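Local coordinates for dUTPase (Streptococcus mutans, PDB 3H6X), which probably hydrolyses dUTP to dUMP and diphosphate, working as a trimer of the dUTPase family, at residues Lys53-Asp66 with Leu78-Asn91. Sequence-based numbering, arbitrary orientation.
Sequences KAYMQVGEVLYLFD and LINSVGVIDGDYYN
L62 with I85 and L64 with G83 form hydrogen-bonded pairs on either side of the non-hydrogen-bonded pair Y63-V84, joining strands 60-66 and 82-85 antiparallel, with L64 N to G83 O the shortest of the four bonds at 2.7 Å. Near the D66 end of the pairing, L78 N donates to D66 OD2 (2.9 Å) from above the carboxylate plane, while D66 OD1 is held by N70. Waters bridge the backbones where the two segments diverge: one links M56 N to G87 O, another D66 N to S81 O.

Apolar contacts occupy both faces. L62, L64 and I85 share one, I85 CG1 lying 3.9 Å from L64 CG. On the other, V84 CG2 meets the edge of the Y63 ring, and V82 puts CG1 near Y63 and CG2 near F65. At the far end, CB of Y55 sits over the centre of the Y90 ring, 3.6 Å from its centroid. K53, extended beyond CG (chi2 -172°), runs past Y90 CE1 until NZ reaches N91 OD1 at 2.7 Å; E96 is its salt-bridge partner.

Y63 also meets F65 of a second subunit and F65 meets Y63 of the third, so this edge of the jelly-roll beta-barrel lies at the subunit interface of the trimeric dUTPase.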
loop_
_atom_site.group_PDB
_atom_site.type_symbol
_atom_site.label_atom_id
_atom_site.label_comp_id
_atom_site.label_asym_id
_atom_site.label_seq_id
_atom_site.Cartn_x
_atom_site.Cartn_y
_atom_site.Cartn_z
ATOM N N LYS B 53 -12.666 7.071 -15.019
ATOM C CA LYS B 53 -11.762 8.116 -14.549
ATOM C C LYS B 53 -12.340 8.646 -13.244
ATOM O O LYS B 53 -13.499 8.383 -12.929
ATOM C CB LYS B 53 -11.665 9.243 -15.581
ATOM C CG LYS B 53 -13.034 9.757 -16.046
ATOM C CD LYS B 53 -12.897 10.749 -17.225
ATOM C CE LYS B 53 -14.275 11.232 -17.685
ATOM N NZ LYS B 53 -14.181 12.055 -18.964
ATOM N N ALA B 54 -11.532 9.361 -12.464
ATOM C CA ALA B 54 -11.999 9.816 -11.149
ATOM C C ALA B 54 -11.683 11.284 -10.944
ATOM O O ALA B 54 -10.586 11.704 -11.202
ATOM C CB ALA B 54 -11.358 8.992 -10.029
ATOM N N TYR B 55 -12.661 12.039 -10.462
ATOM C CA TYR B 55 -12.462 13.448 -10.124
ATOM C C TYR B 55 -12.514 13.565 -8.605
ATOM O O TYR B 55 -13.088 12.698 -7.937
ATOM C CB TYR B 55 -13.544 14.329 -10.789
ATOM C CG TYR B 55 -14.951 13.987 -10.377
ATOM C CD1 TYR B 55 -15.564 14.639 -9.305
ATOM C CD2 TYR B 55 -15.674 13.011 -11.067
ATOM C CE1 TYR B 55 -16.864 14.334 -8.929
ATOM C CE2 TYR B 55 -16.977 12.678 -10.691
ATOM C CZ TYR B 55 -17.561 13.346 -9.625
ATOM O OH TYR B 55 -18.854 13.007 -9.247
HETATM N N MSE B 56 -11.874 14.596 -8.060
HETATM C CA MSE B 56 -11.867 14.786 -6.609
HETATM C C MSE B 56 -11.511 16.236 -6.310
HETATM O O MSE B 56 -11.298 17.035 -7.236
HETATM C CB MSE B 56 -10.841 13.839 -5.969
HETATM C CG MSE B 56 -9.450 14.060 -6.546
HETATM SE SE MSE B 56 -8.276 12.501 -6.366
HETATM C CE MSE B 56 -9.618 11.177 -5.916
ATOM N N GLN B 57 -11.455 16.587 -5.032
ATOM C CA GLN B 57 -11.178 17.980 -4.679
ATOM C C GLN B 57 -9.695 18.217 -4.565
ATOM O O GLN B 57 -8.911 17.271 -4.533
ATOM C CB GLN B 57 -11.863 18.334 -3.361
ATOM C CG GLN B 57 -13.349 18.038 -3.420
ATOM C CD GLN B 57 -14.132 18.782 -2.395
ATOM O OE1 GLN B 57 -14.194 20.013 -2.433
ATOM N NE2 GLN B 57 -14.782 18.041 -1.483
ATOM N N VAL B 58 -9.288 19.476 -4.486
ATOM C CA VAL B 58 -7.883 19.756 -4.224
ATOM C C VAL B 58 -7.578 19.199 -2.822
ATOM O O VAL B 58 -8.395 19.278 -1.894
ATOM C CB VAL B 58 -7.534 21.259 -4.254
ATOM C CG1 VAL B 58 -7.941 21.871 -5.536
ATOM C CG2 VAL B 58 -8.210 21.977 -3.232
ATOM N N GLY B 59 -6.397 18.604 -2.681
ATOM C CA GLY B 59 -5.994 18.020 -1.415
ATOM C C GLY B 59 -6.511 16.620 -1.186
ATOM O O GLY B 59 -6.438 16.099 -0.068
ATOM N N GLU B 60 -7.062 16.027 -2.240
ATOM C CA GLU B 60 -7.537 14.640 -2.172
ATOM C C GLU B 60 -6.758 13.749 -3.134
ATOM O O GLU B 60 -6.260 14.216 -4.159
ATOM C CB GLU B 60 -9.043 14.576 -2.437
ATOM C CG GLU B 60 -9.834 15.290 -1.332
ATOM C CD GLU B 60 -11.334 15.335 -1.556
ATOM O OE1 GLU B 60 -11.807 14.824 -2.594
ATOM O OE2 GLU B 60 -12.023 15.890 -0.672
ATOM N N VAL B 61 -6.651 12.469 -2.774
ATOM C CA VAL B 61 -6.035 11.459 -3.621
ATOM C C VAL B 61 -6.915 10.217 -3.625
ATOM O O VAL B 61 -7.642 9.956 -2.666
ATOM C CB VAL B 61 -4.604 11.127 -3.117
ATOM C CG1 VAL B 61 -4.664 10.565 -1.706
ATOM C CG2 VAL B 61 -3.895 10.179 -4.074
ATOM N N LEU B 62 -6.821 9.439 -4.703
ATOM C CA LEU B 62 -7.512 8.162 -4.802
ATOM C C LEU B 62 -6.450 7.076 -4.815
ATOM O O LEU B 62 -5.575 7.082 -5.683
ATOM C CB LEU B 62 -8.308 8.086 -6.114
ATOM C CG LEU B 62 -8.912 6.699 -6.433
ATOM C CD1 LEU B 62 -9.950 6.281 -5.418
ATOM C CD2 LEU B 62 -9.527 6.708 -7.827
ATOM N N TYR B 63 -6.505 6.153 -3.864
ATOM C CA TYR B 63 -5.561 5.038 -3.841
ATOM C C TYR B 63 -6.256 3.806 -4.370
ATOM O O TYR B 63 -7.434 3.582 -4.070
ATOM C CB TYR B 63 -5.140 4.725 -2.409
ATOM C CG TYR B 63 -4.236 5.758 -1.793
ATOM C CD1 TYR B 63 -3.102 6.196 -2.466
ATOM C CD2 TYR B 63 -4.505 6.287 -0.545
ATOM C CE1 TYR B 63 -2.264 7.154 -1.903
ATOM C CE2 TYR B 63 -3.675 7.247 0.020
ATOM C CZ TYR B 63 -2.557 7.664 -0.670
ATOM O OH TYR B 63 -1.713 8.605 -0.122
ATOM N N LEU B 64 -5.534 3.014 -5.159
ATOM C CA LEU B 64 -6.062 1.725 -5.626
ATOM C C LEU B 64 -5.337 0.623 -4.890
ATOM O O LEU B 64 -4.112 0.569 -4.913
ATOM C CB LEU B 64 -5.779 1.554 -7.115
ATOM C CG LEU B 64 -6.295 2.649 -8.042
ATOM C CD1 LEU B 64 -5.967 2.281 -9.486
ATOM C CD2 LEU B 64 -7.796 2.838 -7.828
ATOM N N PHE B 65 -6.095 -0.233 -4.209
ATOM C CA PHE B 65 -5.519 -1.367 -3.495
ATOM C C PHE B 65 -5.951 -2.664 -4.130
ATOM O O PHE B 65 -7.026 -2.770 -4.727
ATOM C CB PHE B 65 -5.956 -1.382 -2.016
ATOM C CG PHE B 65 -5.570 -0.148 -1.260
ATOM C CD1 PHE B 65 -4.254 0.072 -0.882
ATOM C CD2 PHE B 65 -6.527 0.794 -0.925
ATOM C CE1 PHE B 65 -3.899 1.226 -0.182
ATOM C CE2 PHE B 65 -6.185 1.938 -0.233
ATOM C CZ PHE B 65 -4.869 2.149 0.152
ATOM N N ASP B 66 -5.104 -3.673 -3.981
ATOM C CA ASP B 66 -5.433 -5.006 -4.438
ATOM C C ASP B 66 -6.682 -5.490 -3.697
ATOM O O ASP B 66 -6.964 -5.068 -2.575
ATOM C CB ASP B 66 -4.286 -5.951 -4.056
ATOM C CG ASP B 66 -3.865 -6.846 -5.192
ATOM O OD1 ASP B 66 -4.673 -7.059 -6.132
ATOM O OD2 ASP B 66 -2.709 -7.299 -5.171
ATOM N N LEU B 78 -1.365 -6.672 -7.609
ATOM C CA LEU B 78 -1.144 -5.305 -8.083
ATOM C C LEU B 78 0.358 -5.026 -7.910
ATOM O O LEU B 78 0.834 -4.869 -6.780
ATOM C CB LEU B 78 -1.990 -4.346 -7.241
ATOM C CG LEU B 78 -1.968 -2.877 -7.677
ATOM C CD1 LEU B 78 -2.559 -2.711 -9.062
ATOM C CD2 LEU B 78 -2.749 -2.031 -6.705
ATOM N N ILE B 79 1.095 -5.001 -9.023
ATOM C CA ILE B 79 2.544 -5.139 -8.963
ATOM C C ILE B 79 3.248 -3.912 -8.392
ATOM O O ILE B 79 4.343 -4.043 -7.833
ATOM C CB ILE B 79 3.140 -5.576 -10.323
ATOM C CG1 ILE B 79 4.570 -6.134 -10.155
ATOM C CG2 ILE B 79 3.068 -4.417 -11.326
ATOM C CD1 ILE B 79 4.701 -7.324 -9.194
ATOM N N ASN B 80 2.635 -2.730 -8.529
ATOM C CA ASN B 80 3.152 -1.517 -7.888
ATOM C C ASN B 80 2.548 -1.260 -6.489
ATOM O O ASN B 80 2.750 -0.183 -5.909
ATOM C CB ASN B 80 3.015 -0.281 -8.805
ATOM C CG ASN B 80 1.562 0.044 -9.192
ATOM O OD1 ASN B 80 1.185 1.219 -9.292
ATOM N ND2 ASN B 80 0.764 -0.969 -9.429
ATOM N N SER B 81 1.830 -2.270 -5.973
ATOM C CA SER B 81 1.315 -2.340 -4.603
ATOM C C SER B 81 0.113 -1.458 -4.303
ATOM O O SER B 81 -0.883 -1.931 -3.749
ATOM C CB SER B 81 2.416 -2.091 -3.571
ATOM O OG SER B 81 3.437 -3.068 -3.684
ATOM N N VAL B 82 0.248 -0.183 -4.643
ATOM C CA VAL B 82 -0.812 0.797 -4.470
ATOM C C VAL B 82 -0.790 1.725 -5.662
ATOM O O VAL B 82 0.257 2.286 -6.009
ATOM C CB VAL B 82 -0.580 1.669 -3.234
ATOM C CG1 VAL B 82 -1.717 2.679 -3.094
ATOM C CG2 VAL B 82 -0.489 0.796 -1.970
ATOM N N GLY B 83 -1.936 1.873 -6.307
ATOM C CA GLY B 83 -2.037 2.815 -7.410
ATOM C C GLY B 83 -2.347 4.178 -6.812
ATOM O O GLY B 83 -3.246 4.304 -5.971
ATOM N N VAL B 84 -1.606 5.200 -7.226
ATOM C CA VAL B 84 -1.794 6.543 -6.673
ATOM C C VAL B 84 -2.359 7.418 -7.791
ATOM O O VAL B 84 -1.639 7.832 -8.711
ATOM C CB VAL B 84 -0.484 7.143 -6.139
ATOM C CG1 VAL B 84 -0.718 8.558 -5.607
ATOM C CG2 VAL B 84 0.093 6.263 -5.045
ATOM N N ILE B 85 -3.658 7.676 -7.709
ATOM C CA ILE B 85 -4.363 8.400 -8.752
ATOM C C ILE B 85 -4.550 9.851 -8.310
ATOM O O ILE B 85 -5.316 10.142 -7.388
ATOM C CB ILE B 85 -5.730 7.782 -9.035
ATOM C CG1 ILE B 85 -5.601 6.279 -9.355
ATOM C CG2 ILE B 85 -6.415 8.546 -10.183
ATOM C CD1 ILE B 85 -4.617 5.989 -10.501
ATOM N N ASP B 86 -3.818 10.747 -8.972
ATOM C CA ASP B 86 -3.807 12.167 -8.623
ATOM C C ASP B 86 -5.058 12.875 -9.182
ATOM O O ASP B 86 -5.615 12.468 -10.188
ATOM C CB ASP B 86 -2.560 12.830 -9.200
ATOM C CG ASP B 86 -1.274 12.174 -8.724
ATOM O OD1 ASP B 86 -1.094 12.004 -7.506
ATOM O OD2 ASP B 86 -0.423 11.873 -9.585
ATOM N N GLY B 87 -5.448 13.978 -8.547
ATOM C CA GLY B 87 -6.654 14.695 -8.927
ATOM C C GLY B 87 -6.582 15.291 -10.319
ATOM O O GLY B 87 -7.602 15.541 -10.945
ATOM N N ASP B 88 -5.375 15.548 -10.798
ATOM C CA ASP B 88 -5.238 16.135 -12.126
ATOM C C ASP B 88 -5.049 15.110 -13.234
ATOM O O ASP B 88 -4.814 15.476 -14.366
ATOM C CB ASP B 88 -4.174 17.253 -12.166
ATOM C CG ASP B 88 -2.861 16.852 -11.506
ATOM O OD1 ASP B 88 -2.662 15.662 -11.187
ATOM O OD2 ASP B 88 -2.014 17.755 -11.313
ATOM N N TYR B 89 -5.146 13.828 -12.898
ATOM C CA TYR B 89 -5.068 12.786 -13.919
ATOM C C TYR B 89 -6.369 12.806 -14.733
ATOM O O TYR B 89 -6.362 12.650 -15.950
ATOM C CB TYR B 89 -4.833 11.435 -13.231
ATOM C CG TYR B 89 -4.570 10.268 -14.166
ATOM C CD1 TYR B 89 -3.485 10.266 -15.038
ATOM C CD2 TYR B 89 -5.382 9.153 -14.124
ATOM C CE1 TYR B 89 -3.250 9.162 -15.887
ATOM C CE2 TYR B 89 -5.172 8.071 -14.950
ATOM C CZ TYR B 89 -4.114 8.077 -15.820
ATOM O OH TYR B 89 -3.934 6.966 -16.623
ATOM N N TYR B 90 -7.483 13.051 -14.042
ATOM C CA TYR B 90 -8.816 13.182 -14.639
ATOM C C TYR B 90 -8.826 14.080 -15.864
ATOM O O TYR B 90 -8.381 15.225 -15.801
ATOM C CB TYR B 90 -9.745 13.759 -13.568
ATOM C CG TYR B 90 -11.174 14.046 -13.958
ATOM C CD1 TYR B 90 -12.085 13.009 -14.173
ATOM C CD2 TYR B 90 -11.630 15.366 -14.057
ATOM C CE1 TYR B 90 -13.418 13.288 -14.499
ATOM C CE2 TYR B 90 -12.951 15.643 -14.370
ATOM C CZ TYR B 90 -13.839 14.611 -14.594
ATOM O OH TYR B 90 -15.161 14.898 -14.899
ATOM N N ASN B 91 -9.356 13.550 -16.965
ATOM C CA ASN B 91 -9.520 14.320 -18.200
ATOM C C ASN B 91 -8.223 14.835 -18.838
ATOM O O ASN B 91 -8.261 15.790 -19.624
ATOM C CB ASN B 91 -10.513 15.471 -17.999
ATOM C CG ASN B 91 -11.953 15.020 -18.089
ATOM O OD1 ASN B 91 -12.243 13.930 -18.583
ATOM N ND2 ASN B 91 -12.879 15.875 -17.625
HETATM O O HOH W 1 -7.808 11.525 -11.557
HETATM O O HOH W 2 -10.258 16.036 -10.105
HETATM O O HOH W 3 -4.125 14.196 -5.979
HETATM O O HOH W 4 -2.891 -3.140 -2.292
#